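Local structure of BT_4661 (4AK2) at residues F10-N15 against Q109-H114; T68-N73 against G90-T95. The protein binds heparin and heparan sulphate, probably capturing these glycans at the Bacteroides cell surface, with this chain comprising its ligand-binding domain. All coordinates share one frame; numbering follows the deposited sequence.

Interaction 1 (F10-N15 against Q109-H114)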
ATOM      1  N   PHE A  10     -17.173  -1.047   7.166  1.00 12.97           N
ATOM      2  CA  PHE A  10     -17.012  -2.429   7.587  1.00 12.02           C
ATOM      3  C   PHE A  10     -15.539  -2.605   7.885  1.00 11.42           C
ATOM      4  O   PHE A  10     -14.726  -1.681   7.599  1.00 11.85           O
ATOM      5  CB  PHE A  10     -17.461  -3.407   6.459  1.00 12.60           C
ATOM      6  CG  PHE A  10     -16.854  -3.113   5.131  1.00 11.16           C
ATOM      7  CD1 PHE A  10     -15.602  -3.618   4.793  1.00 11.54           C
ATOM      8  CD2 PHE A  10     -17.529  -2.315   4.223  1.00 12.63           C
ATOM      9  CE1 PHE A  10     -15.024  -3.343   3.537  1.00 12.64           C
ATOM     10  CE2 PHE A  10     -16.977  -2.017   2.968  1.00 13.40           C
ATOM     11  CZ  PHE A  10     -15.724  -2.531   2.636  1.00 12.86           C
ATOM     12  N   ARG A  11     -15.166  -3.750   8.456  1.00 10.83           N
ATOM     13  CA  ARG A  11     -13.747  -4.048   8.648  1.00 11.12           C
ATOM     14  C   ARG A  11     -13.536  -5.526   8.386  1.00 10.69           C
ATOM     15  O   ARG A  11     -14.366  -6.350   8.820  1.00 12.84           O
ATOM     16  CB  ARG A  11     -13.231  -3.731  10.079  1.00 13.19           C
ATOM     17  CG  ARG A  11     -13.547  -2.346  10.562  1.00 13.68           C
ATOM     18  CD  ARG A  11     -12.903  -2.022  11.911  1.00 16.05           C
ATOM     19  NE  ARG A  11     -13.264  -0.657  12.312  1.00 19.36           N
ATOM     20  CZ  ARG A  11     -14.043  -0.351  13.350  1.00 21.32           C
ATOM     21  NH1 ARG A  11     -14.500  -1.300  14.163  1.00 22.34           N
ATOM     22  NH2 ARG A  11     -14.359   0.914  13.584  1.00 25.35           N
ATOM     23  N   TYR A  12     -12.383  -5.836   7.807  1.00 11.58           N
ATOM     24  CA  TYR A  12     -11.851  -7.166   7.728  1.00 11.83           C
ATOM     25  C   TYR A  12     -10.741  -7.405   8.782  1.00 10.87           C
ATOM     26  O   TYR A  12     -10.451  -8.555   9.111  1.00 13.47           O
ATOM     27  CB  TYR A  12     -11.245  -7.420   6.363  1.00 12.06           C
ATOM     28  CG  TYR A  12     -12.271  -7.691   5.268  1.00 10.87           C
ATOM     29  CD1 TYR A  12     -12.965  -6.640   4.674  1.00 11.47           C
ATOM     30  CD2 TYR A  12     -12.551  -9.004   4.828  1.00 11.97           C
ATOM     31  CE1 TYR A  12     -13.893  -6.847   3.668  1.00 12.05           C
ATOM     32  CE2 TYR A  12     -13.467  -9.222   3.772  1.00 13.75           C
ATOM     33  CZ  TYR A  12     -14.163  -8.147   3.233  1.00 13.34           C
ATOM     34  OH  TYR A  12     -15.076  -8.337   2.215  1.00 14.76           O
ATOM     35  N   GLY A  13     -10.112  -6.328   9.302  1.00 10.84           N
ATOM     36  CA  GLY A  13      -8.980  -6.534  10.212  1.00 11.84           C
ATOM     37  C   GLY A  13      -7.715  -6.990   9.516  1.00 11.17           C
ATOM     38  O   GLY A  13      -7.426  -6.586   8.397  1.00 11.79           O
ATOM     39  N   ASN A  14      -6.903  -7.772  10.195  1.00 11.36           N
ATOM     40  CA  ASN A  14      -5.602  -8.161   9.674  1.00 12.36           C
ATOM     41  C   ASN A  14      -5.237  -9.484  10.295  1.00 13.33           C
ATOM     42  O   ASN A  14      -5.790  -9.851  11.347  1.00 14.86           O
ATOM     43  CB  ASN A  14      -4.562  -7.082   9.974  1.00 11.58           C
ATOM     44  CG  ASN A  14      -4.237  -6.959  11.450  1.00 11.39           C
ATOM     45  OD1 ASN A  14      -3.440  -7.722  12.004  1.00 13.23           O
ATOM     46  ND2 ASN A  14      -4.878  -5.973  12.093  1.00 13.19           N
ATOM     47  N   ASN A  15      -4.332 -10.215   9.655  1.00 14.02           N
ATOM     48  CA  ASN A  15      -3.833 -11.465  10.209  1.00 14.25           C
ATOM     49  C   ASN A  15      -2.385 -11.302  10.709  1.00 13.64           C
ATOM     50  O   ASN A  15      -1.636 -12.279  10.711  1.00 16.67           O
ATOM     51  CB  ASN A  15      -3.947 -12.613   9.189  1.00 14.63           C
ATOM     52  CG  ASN A  15      -2.989 -12.448   8.024  1.00 13.49           C
ATOM     53  OD1 ASN A  15      -2.368 -11.399   7.843  1.00 14.57           O
ATOM     54  ND2 ASN A  15      -2.871 -13.509   7.220  1.00 15.92           N
ATOM     55  N   GLN A 109     -14.016   0.417   0.462  1.00 12.83           N
ATOM     56  CA  GLN A 109     -12.753   0.494   1.246  1.00 12.75           C
ATOM     57  C   GLN A 109     -11.723  -0.432   0.614  1.00 11.04           C
ATOM     58  O   GLN A 109     -12.086  -1.453   0.058  1.00 12.57           O
ATOM     59  CB  GLN A 109     -12.968  -0.020   2.667  1.00 12.64           C
ATOM     60  CG  GLN A 109     -14.050   0.720   3.470  1.00 13.31           C
ATOM     61  CD  GLN A 109     -14.309   0.163   4.845  1.00 12.70           C
ATOM     62  OE1 GLN A 109     -15.232   0.629   5.542  1.00 14.47           O
ATOM     63  NE2 GLN A 109     -13.477  -0.767   5.269  1.00 12.43           N
ATOM     64  N   PRO A 110     -10.445  -0.078   0.701  1.00 11.64           N
ATOM     65  CA  PRO A 110      -9.412  -1.005   0.225  1.00 11.61           C
ATOM     66  C   PRO A 110      -9.151  -2.168   1.195  1.00 11.30           C
ATOM     67  O   PRO A 110      -9.320  -2.015   2.456  1.00 12.77           O
ATOM     68  CB  PRO A 110      -8.169  -0.115   0.143  1.00 12.39           C
ATOM     69  CG  PRO A 110      -8.385   0.869   1.285  1.00 12.50           C
ATOM     70  CD  PRO A 110      -9.876   1.160   1.292  1.00 12.97           C
ATOM     71  N   VAL A 111      -8.702  -3.300   0.673  1.00 11.22           N
ATOM     72  CA  VAL A 111      -8.106  -4.390   1.409  1.00 11.44           C
ATOM     73  C   VAL A 111      -6.778  -4.720   0.750  1.00 11.64           C
ATOM     74  O   VAL A 111      -6.731  -4.838  -0.499  1.00 13.14           O
ATOM     75  CB  VAL A 111      -9.026  -5.628   1.531  1.00 12.40           C
ATOM     76  CG1 VAL A 111      -8.352  -6.751   2.330  1.00 12.77           C
ATOM     77  CG2 VAL A 111     -10.373  -5.233   2.112  1.00 14.06           C
ATOM     78  N   PHE A 112      -5.724  -4.925   1.509  1.00 11.40           N
ATOM     79  CA  PHE A 112      -4.397  -5.119   1.011  1.00 11.14           C
ATOM     80  C   PHE A 112      -3.862  -6.495   1.342  1.00 11.02           C
ATOM     81  O   PHE A 112      -4.241  -7.107   2.359  1.00 12.11           O
ATOM     82  CB  PHE A 112      -3.476  -4.068   1.607  1.00 11.98           C
ATOM     83  CG  PHE A 112      -3.866  -2.648   1.294  1.00 11.24           C
ATOM     84  CD1 PHE A 112      -4.744  -1.958   2.136  1.00 11.66           C
ATOM     85  CD2 PHE A 112      -3.289  -1.939   0.240  1.00 11.77           C
ATOM     86  CE1 PHE A 112      -5.062  -0.639   1.902  1.00 12.05           C
ATOM     87  CE2 PHE A 112      -3.632  -0.616  -0.009  1.00 12.57           C
ATOM     88  CZ  PHE A 112      -4.494   0.073   0.862  1.00 11.20           C
ATOM     89  N   PHE A 113      -2.967  -6.972   0.479  1.00 12.23           N
ATOM     90  CA  PHE A 113      -2.339  -8.285   0.603  1.00 12.41           C
ATOM     91  C   PHE A 113      -0.860  -8.221   0.399  1.00 12.04           C
ATOM     92  O   PHE A 113      -0.396  -7.456  -0.431  1.00 13.14           O
ATOM     93  CB  PHE A 113      -2.954  -9.286  -0.413  1.00 13.58           C
ATOM     94  CG  PHE A 113      -4.389  -9.555  -0.158  1.00 12.55           C
ATOM     95  CD1 PHE A 113      -5.374  -8.701  -0.675  1.00 13.70           C
ATOM     96  CD2 PHE A 113      -4.782 -10.657   0.596  1.00 14.60           C
ATOM     97  CE1 PHE A 113      -6.748  -8.920  -0.400  1.00 14.36           C
ATOM     98  CE2 PHE A 113      -6.143 -10.891   0.885  1.00 16.02           C
ATOM     99  CZ  PHE A 113      -7.133 -10.037   0.362  1.00 14.40           C
ATOM    100  N   HIS A 114      -0.118  -9.021   1.162  1.00 12.11           N
ATOM    101  CA  HIS A 114       1.332  -9.157   0.955  1.00 12.28           C
ATOM    102  C   HIS A 114       1.680 -10.599   0.883  1.00 12.62           C
ATOM    103  O   HIS A 114       1.389 -11.378   1.807  1.00 14.61           O
ATOM    104  CB  HIS A 114       2.120  -8.542   2.133  1.00 11.89           C
ATOM    105  CG  HIS A 114       3.634  -8.724   1.989  1.00 12.43           C
ATOM    106  ND1 HIS A 114       4.417  -9.278   2.943  1.00 12.80           N
ATOM    107  CD2 HIS A 114       4.475  -8.430   0.914  1.00 13.88           C
ATOM    108  CE1 HIS A 114       5.696  -9.302   2.524  1.00 15.05           C
ATOM    109  NE2 HIS A 114       5.736  -8.806   1.276  1.00 13.84           N
TER
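Phe-10 is held at both its backbone polar groups by the carboxamide of Gln-109. Phe-10 N donates to Gln-109 OE1 at 3.0 Å, with an N-H...O angle of 161°. Gln-109 NE2 returns a bond of 2.8 Å to Phe-10 O, which lies near the amide plane of the glutamine, although the donor stands above the carbonyl plane of Phe-10. The same amide stacks against the phenylalanine ring: the planes are 12° apart, and Gln-109 CD sits 3.7 Å above the ring centre. With CG placed between the backbone N and the carbonyl carbon (chi1 51°), the ring of Phe-10 turns back over the group that its own main chain binds. In the loop that follows, Tyr-12 CD1 meets Val-111 CG2 obliquely at 3.9 Å. Tyr-12 OH is hydrogen-bonded to Gly-77 O, and Trp-57 meets the Phe-10 ring edge-to-face. With an alanine here, Phe-10 N and Phe-10 O would probably lose these partners, and the ring the amide stacked on it. Because one bond needs an acceptor and the other a donor, the pair settles which end of the amide is oxygen and, with the stack on the ring, holds its rotation.

Interaction 2 (T68-N73 against G90-T95)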
ATOM      1  N   THR A  68      -2.771 -10.295 -11.142  1.00 17.12           N
ATOM      2  CA  THR A  68      -3.563 -10.684  -9.991  1.00 17.23           C
ATOM      3  C   THR A  68      -5.038 -10.593 -10.306  1.00 17.58           C
ATOM      4  O   THR A  68      -5.451  -9.721 -11.081  1.00 18.65           O
ATOM      5  CB  THR A  68      -3.272  -9.695  -8.818  1.00 16.69           C
ATOM      6  OG1 THR A  68      -1.842  -9.558  -8.644  1.00 18.66           O
ATOM      7  CG2 THR A  68      -3.879 -10.203  -7.508  1.00 18.17           C
ATOM      8  N   LYS A  69      -5.828 -11.498  -9.720  1.00 16.80           N
ATOM      9  CA  LYS A  69      -7.270 -11.443  -9.817  1.00 18.46           C
ATOM     10  C   LYS A  69      -7.882 -11.569  -8.410  1.00 16.98           C
ATOM     11  O   LYS A  69      -7.229 -12.087  -7.497  1.00 17.00           O
ATOM     12  CB  LYS A  69      -7.762 -12.578 -10.727  1.00 21.33           C
ATOM     13  CG  LYS A  69      -7.278 -12.447 -12.198  1.00 23.09           C
ATOM     14  N   ALA A  70      -9.122 -11.122  -8.257  1.00 16.66           N
ATOM     15  CA  ALA A  70      -9.848 -11.260  -6.987  1.00 15.69           C
ATOM     16  C   ALA A  70     -11.306 -11.559  -7.278  1.00 16.07           C
ATOM     17  O   ALA A  70     -11.897 -10.997  -8.217  1.00 20.76           O
ATOM     18  CB  ALA A  70      -9.736  -9.958  -6.185  1.00 18.67           C
ATOM     19  N   THR A  71     -11.894 -12.400  -6.425  1.00 16.81           N
ATOM     20  CA  THR A  71     -13.340 -12.609  -6.384  1.00 16.90           C
ATOM     21  C   THR A  71     -13.843 -12.508  -4.948  1.00 17.33           C
ATOM     22  O   THR A  71     -13.064 -12.505  -3.968  1.00 16.45           O
ATOM     23  CB  THR A  71     -13.769 -13.984  -6.974  1.00 18.82           C
ATOM     24  OG1 THR A  71     -13.116 -15.011  -6.219  1.00 19.72           O
ATOM     25  CG2 THR A  71     -13.332 -14.111  -8.416  1.00 20.04           C
ATOM     26  N   ILE A  72     -15.152 -12.396  -4.805  1.00 16.32           N
ATOM     27  CA  ILE A  72     -15.752 -12.213  -3.482  1.00 15.98           C
ATOM     28  C   ILE A  72     -17.034 -13.029  -3.441  1.00 16.48           C
ATOM     29  O   ILE A  72     -17.721 -13.184  -4.472  1.00 18.86           O
ATOM     30  CB  ILE A  72     -15.998 -10.716  -3.144  1.00 15.41           C
ATOM     31  CG1 ILE A  72     -16.221 -10.494  -1.625  1.00 15.41           C
ATOM     32  CG2 ILE A  72     -17.173 -10.131  -3.926  1.00 17.82           C
ATOM     33  CD1 ILE A  72     -16.057  -9.035  -1.198  1.00 16.16           C
ATOM     34  N   ASN A  73     -17.329 -13.615  -2.285  1.00 17.05           N
ATOM     35  CA  ASN A  73     -18.627 -14.201  -2.043  1.00 16.49           C
ATOM     36  C   ASN A  73     -19.613 -13.065  -1.766  1.00 15.39           C
ATOM     37  O   ASN A  73     -19.427 -12.321  -0.799  1.00 16.14           O
ATOM     38  CB  ASN A  73     -18.519 -15.237  -0.919  1.00 17.13           C
ATOM     39  CG  ASN A  73     -19.855 -15.879  -0.570  1.00 16.08           C
ATOM     40  OD1 ASN A  73     -20.893 -15.193  -0.458  1.00 19.25           O
ATOM     41  ND2 ASN A  73     -19.841 -17.194  -0.374  1.00 20.74           N
ATOM     42  N   GLY A  90      -0.645  -6.794  -3.154  1.00 14.34           N
ATOM     43  CA  GLY A  90      -1.798  -6.546  -4.003  1.00 14.39           C
ATOM     44  C   GLY A  90      -2.804  -5.685  -3.257  1.00 12.44           C
ATOM     45  O   GLY A  90      -2.723  -5.489  -2.010  1.00 13.61           O
ATOM     46  N   MET A  91      -3.803  -5.187  -3.963  1.00 12.69           N
ATOM     47  CA  MET A  91      -4.815  -4.285  -3.411  0.66 11.54           C
ATOM     48  C   MET A  91      -6.148  -4.563  -4.115  1.00 12.81           C
ATOM     49  O   MET A  91      -6.156  -4.676  -5.364  1.00 14.20           O
ATOM     50  CB  MET A  91      -4.376  -2.842  -3.636  0.66 12.41           C
ATOM     51  CG  MET A  91      -5.410  -1.812  -3.236  0.66 13.14           C
ATOM     52  SD  MET A  91      -4.892  -0.187  -3.838  0.66 14.00           S
ATOM     53  CE  MET A  91      -6.232   0.805  -3.188  0.66 15.72           C
ATOM     54  N   VAL A  92      -7.230  -4.656  -3.375  1.00 12.19           N
ATOM     55  CA  VAL A  92      -8.575  -4.714  -3.897  1.00 12.51           C
ATOM     56  C   VAL A  92      -9.394  -3.567  -3.313  1.00 12.59           C
ATOM     57  O   VAL A  92      -9.075  -3.059  -2.217  1.00 14.40           O
ATOM     58  CB  VAL A  92      -9.298  -6.071  -3.662  1.00 14.00           C
ATOM     59  CG1 VAL A  92      -8.465  -7.243  -4.182  1.00 16.70           C
ATOM     60  CG2 VAL A  92      -9.596  -6.259  -2.184  1.00 13.97           C
ATOM     61  N   MET A  93     -10.456  -3.145  -3.966  1.00 13.54           N
ATOM     62  CA  MET A  93     -11.491  -2.306  -3.387  1.00 13.61           C
ATOM     63  C   MET A  93     -12.737  -3.157  -3.165  1.00 12.99           C
ATOM     64  O   MET A  93     -13.243  -3.778  -4.119  1.00 14.18           O
ATOM     65  CB  MET A  93     -11.814  -1.113  -4.294  1.00 15.41           C
ATOM     66  CG  MET A  93     -10.707  -0.074  -4.378  1.00 17.30           C
ATOM     67  SD  MET A  93     -10.336   0.796  -2.807  1.00 17.86           S
ATOM     68  CE  MET A  93     -11.930   1.535  -2.519  1.00 19.79           C
ATOM     69  N   VAL A  94     -13.200  -3.200  -1.902  1.00 13.12           N
ATOM     70  CA  VAL A  94     -14.438  -3.881  -1.527  1.00 13.55           C
ATOM     71  C   VAL A  94     -15.554  -2.898  -1.426  1.00 12.92           C
ATOM     72  O   VAL A  94     -15.361  -1.828  -0.796  1.00 13.82           O
ATOM     73  CB  VAL A  94     -14.293  -4.680  -0.238  1.00 12.67           C
ATOM     74  CG1 VAL A  94     -15.629  -5.276   0.176  1.00 13.74           C
ATOM     75  CG2 VAL A  94     -13.229  -5.732  -0.422  1.00 14.55           C
ATOM     76  N   THR A  95     -16.674  -3.203  -2.093  1.00 13.97           N
ATOM     77  CA  THR A  95     -17.874  -2.367  -1.917  1.00 14.17           C
ATOM     78  C   THR A  95     -18.941  -3.180  -1.220  1.00 14.83           C
ATOM     79  O   THR A  95     -19.208  -4.325  -1.617  1.00 17.08           O
ATOM     80  CB  THR A  95     -18.386  -1.857  -3.281  1.00 16.65           C
ATOM     81  OG1 THR A  95     -17.351  -1.082  -3.883  1.00 17.20           O
ATOM     82  CG2 THR A  95     -19.603  -0.968  -3.136  1.00 18.34           C
TER
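Segments 68-73 and 90-95 run in roughly the same direction in two facing layers, their CA atoms 7.3 Å apart at Ala-70 and Val-92 and 8.7 Å apart at Ile-72 and Val-94, too far for a shared sheet; the contact is made by side chains. At the closer pair, Ala-70 CB meets Val-92 CG1 at 3.6 Å. The alanine reaches across with a single methyl, and the valine answers with the branch lying opposite its carbonyl carbon (chi1 -53°). At the wider pair, Ile-72 stretches its CG1-CD1 arm away from its backbone N (chi1 -163°), and CD1 comes to 4.0 Å from Val-94 CG1. The two side chains cross at a slant, touching methyl to methyl. The longer isoleucine arm thus makes up for the wider strand spacing, as the alanine methyl suits the narrower one. Both meetings are purely apolar; the two segments together bury 140 Å², most of it on these four residues. This is face-to-face packing of a β-sandwich kind: strand 69-72 pairs with strand 79-82, whose Ile-81 touches both Ala-70 and Val-92. In the opposing sheet Val-59 of strand 56-63 lies against Ile-72 and Val-92. Tyr-12, from the loop after strand 10-11, packs on Ile-72 and Val-94.

How the interactions relate
From the N terminus the chain passes through 10-15 first, and interaction 1 closes a long loop of 93 residues when 109-114 arrives. Interaction 2 is nested within that loop, joining 68-73 to 90-95 across 16 residues that include strand 79-82. The contacts then meet, since strands 89-98 and 105-115 follow each other in the chain and are antiparallel neighbours in one sheet: Phe-113 O lies 2.8 Å from Gly-90 N, a probable hydrogen bond, and Phe-10 CZ packs 3.5 Å from Val-94 O. Their centres are about 10 Å apart. Together they join one face of the four-stranded sheet to two separate two-stranded pieces, 10-11 with 45-46 and 69-72 with 79-82.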